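Local coordinates for DNA polymerase (Pyrobaculum calidifontis, PDB 5MDN), which probably catalyses DNA-templated addition of deoxyribonucleotides to a growing DNA strand, as a family B DNA polymerase of a hyperthermophilic archaeon, at residues Asp277-Asn280 / Ile281-Phe285. Numbering follows the deposited sequence.
Sequences DLYN and IVDEF
The Tyr-279 ring meets Val-282 obliquely, with CD1 of Tyr-279 3.6 Å from CG2 of Val-282. The two side chains cross at about a right angle. With CG anti to the backbone N (chi1 -174°), the Tyr-279 ring runs back beside Val-282, though CB points away. The carboxylate of Asp-283 also approaches this ring obliquely, but OH of Tyr-279 stays 4.3 Å from OD2 of Asp-283. On the Phe-285 ring, one face carries O of Ile-281, 3.8 Å above the plane and over its centre.

The backbone makes a single short helical turn. N of Val-282 donates to O of Leu-278 at 3.1 Å. N of Ile-281 gives the same oxygen a second, weak bond. CG1 of Val-282 and CG2 of Ile-281 pack against this carbonyl. N of Asp-283 donates to O of Tyr-279 at 3.3 Å.

Asp-277 ends the edge strand 274-277 of the sheet in the RNase H-like exonuclease domain and N-caps the helix. Its side chain lies about 8 Å from that of Asp-236, a magnesium-binding residue with no metal in this model. OD1 of Asp-277 accepts from N of Tyr-279 at 3.1 Å, from above the carboxylate plane. Its OD2 accepts from N of Asn-233.

A type I turn, Val-282 to Phe-285, follows. Glu-284 OE2 forms a salt bridge with NH2 of Arg-373. Leu-278, Ile-281 and Val-282 pack on helix 326-356.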
ATOM      1  N   ASP A 277      -4.758   8.341   0.058  1.00 49.59           N
ATOM      2  CA  ASP A 277      -4.785   7.919   1.454  1.00 49.87           C
ATOM      3  C   ASP A 277      -3.387   7.429   1.810  1.00 49.54           C
ATOM      4  O   ASP A 277      -2.938   6.394   1.305  1.00 50.06           O
ATOM      5  CB  ASP A 277      -5.835   6.832   1.677  1.00 49.54           C
ATOM      6  CG  ASP A 277      -5.947   6.410   3.135  1.00 51.17           C
ATOM      7  OD1 ASP A 277      -5.241   6.988   3.990  1.00 50.96           O
ATOM      8  OD2 ASP A 277      -6.751   5.499   3.429  1.00 52.38           O
ATOM      9  N   LEU A 278      -2.701   8.176   2.679  1.00 50.31           N
ATOM     10  CA  LEU A 278      -1.319   7.851   3.012  1.00 49.90           C
ATOM     11  C   LEU A 278      -1.201   6.538   3.772  1.00 50.00           C
ATOM     12  O   LEU A 278      -0.136   5.914   3.742  1.00 51.20           O
ATOM     13  CB  LEU A 278      -0.685   8.985   3.817  1.00 51.20           C
ATOM     14  CG  LEU A 278      -0.659  10.345   3.119  1.00 53.49           C
ATOM     15  CD1 LEU A 278       0.005  11.389   4.003  1.00 55.56           C
ATOM     16  CD2 LEU A 278       0.047  10.243   1.776  1.00 53.73           C
ATOM     17  N   TYR A 279      -2.259   6.103   4.457  1.00 51.66           N
ATOM     18  CA  TYR A 279      -2.207   4.808   5.124  1.00 52.72           C
ATOM     19  C   TYR A 279      -2.110   3.656   4.131  1.00 51.62           C
ATOM     20  O   TYR A 279      -1.642   2.574   4.499  1.00 50.00           O
ATOM     21  CB  TYR A 279      -3.428   4.626   6.027  1.00 55.19           C
ATOM     22  CG  TYR A 279      -3.385   3.370   6.872  1.00 59.29           C
ATOM     23  CD1 TYR A 279      -2.254   3.042   7.608  1.00 61.20           C
ATOM     24  CD2 TYR A 279      -4.479   2.516   6.939  1.00 63.02           C
ATOM     25  CE1 TYR A 279      -2.210   1.896   8.381  1.00 64.07           C
ATOM     26  CE2 TYR A 279      -4.445   1.368   7.711  1.00 65.30           C
ATOM     27  CZ  TYR A 279      -3.309   1.064   8.429  1.00 67.46           C
ATOM     28  OH  TYR A 279      -3.277  -0.077   9.197  1.00 74.36           O
ATOM     29  N   ASN A 280      -2.546   3.863   2.886  1.00 51.24           N
ATOM     30  CA  ASN A 280      -2.377   2.840   1.860  1.00 52.43           C
ATOM     31  C   ASN A 280      -0.904   2.529   1.616  1.00 53.24           C
ATOM     32  O   ASN A 280      -0.526   1.361   1.473  1.00 51.61           O
ATOM     33  CB  ASN A 280      -3.047   3.290   0.563  1.00 51.48           C
ATOM     34  CG  ASN A 280      -4.558   3.319   0.661  1.00 49.13           C
ATOM     35  OD1 ASN A 280      -5.222   4.104  -0.015  1.00 48.86           O
ATOM     36  ND2 ASN A 280      -5.112   2.454   1.504  1.00 49.30           N
ATOM     37  N   ILE A 281      -0.058   3.555   1.558  1.00 53.73           N
ATOM     38  CA  ILE A 281       1.346   3.332   1.226  1.00 58.05           C
ATOM     39  C   ILE A 281       2.185   2.961   2.450  1.00 60.91           C
ATOM     40  O   ILE A 281       3.124   2.166   2.333  1.00 64.02           O
ATOM     41  CB  ILE A 281       1.929   4.558   0.502  1.00 58.71           C
ATOM     42  CG1 ILE A 281       3.342   4.261  -0.004  1.00 61.94           C
ATOM     43  CG2 ILE A 281       1.933   5.784   1.395  1.00 56.35           C
ATOM     44  CD1 ILE A 281       3.389   3.216  -1.103  1.00 61.84           C
ATOM     45  N   VAL A 282       1.872   3.505   3.631  1.00 56.49           N
ATOM     46  CA  VAL A 282       2.671   3.206   4.813  1.00 59.36           C
ATOM     47  C   VAL A 282       2.439   1.782   5.302  1.00 64.47           C
ATOM     48  O   VAL A 282       3.282   1.233   6.022  1.00 70.89           O
ATOM     49  CB  VAL A 282       2.396   4.214   5.948  1.00 58.04           C
ATOM     50  CG1 VAL A 282       2.585   5.644   5.458  1.00 57.31           C
ATOM     51  CG2 VAL A 282       1.008   4.017   6.531  1.00 58.61           C
ATOM     52  N   ASP A 283       1.305   1.175   4.944  1.00 63.00           N
ATOM     53  CA  ASP A 283       1.064  -0.220   5.295  1.00 68.54           C
ATOM     54  C   ASP A 283       2.121  -1.132   4.685  1.00 66.78           C
ATOM     55  O   ASP A 283       2.409  -2.203   5.230  1.00 69.78           O
ATOM     56  CB  ASP A 283      -0.340  -0.633   4.845  1.00 74.16           C
ATOM     57  CG  ASP A 283      -0.888  -1.819   5.629  1.00 77.67           C
ATOM     58  OD1 ASP A 283      -0.097  -2.520   6.296  1.00 80.58           O
ATOM     59  OD2 ASP A 283      -2.116  -2.046   5.584  1.00 80.13           O
ATOM     60  N   GLU A 284       2.707  -0.726   3.557  1.00 65.76           N
ATOM     61  CA  GLU A 284       3.721  -1.523   2.879  1.00 66.30           C
ATOM     62  C   GLU A 284       5.098  -1.417   3.522  1.00 62.81           C
ATOM     63  O   GLU A 284       5.985  -2.203   3.174  1.00 61.43           O
ATOM     64  CB  GLU A 284       3.811  -1.105   1.409  1.00 70.70           C
ATOM     65  CG  GLU A 284       2.535  -1.351   0.614  1.00 73.20           C
ATOM     66  CD  GLU A 284       2.569  -0.698  -0.754  1.00 74.62           C
ATOM     67  OE1 GLU A 284       3.656  -0.659  -1.365  1.00 73.90           O
ATOM     68  OE2 GLU A 284       1.507  -0.229  -1.219  1.00 81.18           O
ATOM     69  N   PHE A 285       5.305  -0.471   4.442  1.00 67.44           N
ATOM     70  CA  PHE A 285       6.587  -0.324   5.125  1.00 66.24           C
ATOM     71  C   PHE A 285       6.704  -1.337   6.258  1.00 63.53           C
ATOM     72  O   PHE A 285       5.986  -1.234   7.262  1.00 61.99           O
ATOM     73  CB  PHE A 285       6.762   1.096   5.669  1.00 66.64           C
ATOM     74  CG  PHE A 285       6.671   2.168   4.618  1.00 69.70           C
ATOM     75  CD1 PHE A 285       7.162   1.950   3.341  1.00 73.42           C
ATOM     76  CD2 PHE A 285       6.116   3.399   4.916  1.00 71.29           C
ATOM     77  CE1 PHE A 285       7.085   2.938   2.378  1.00 72.31           C
ATOM     78  CE2 PHE A 285       6.036   4.391   3.955  1.00 71.79           C
ATOM     79  CZ  PHE A 285       6.523   4.159   2.685  1.00 70.80           C
TER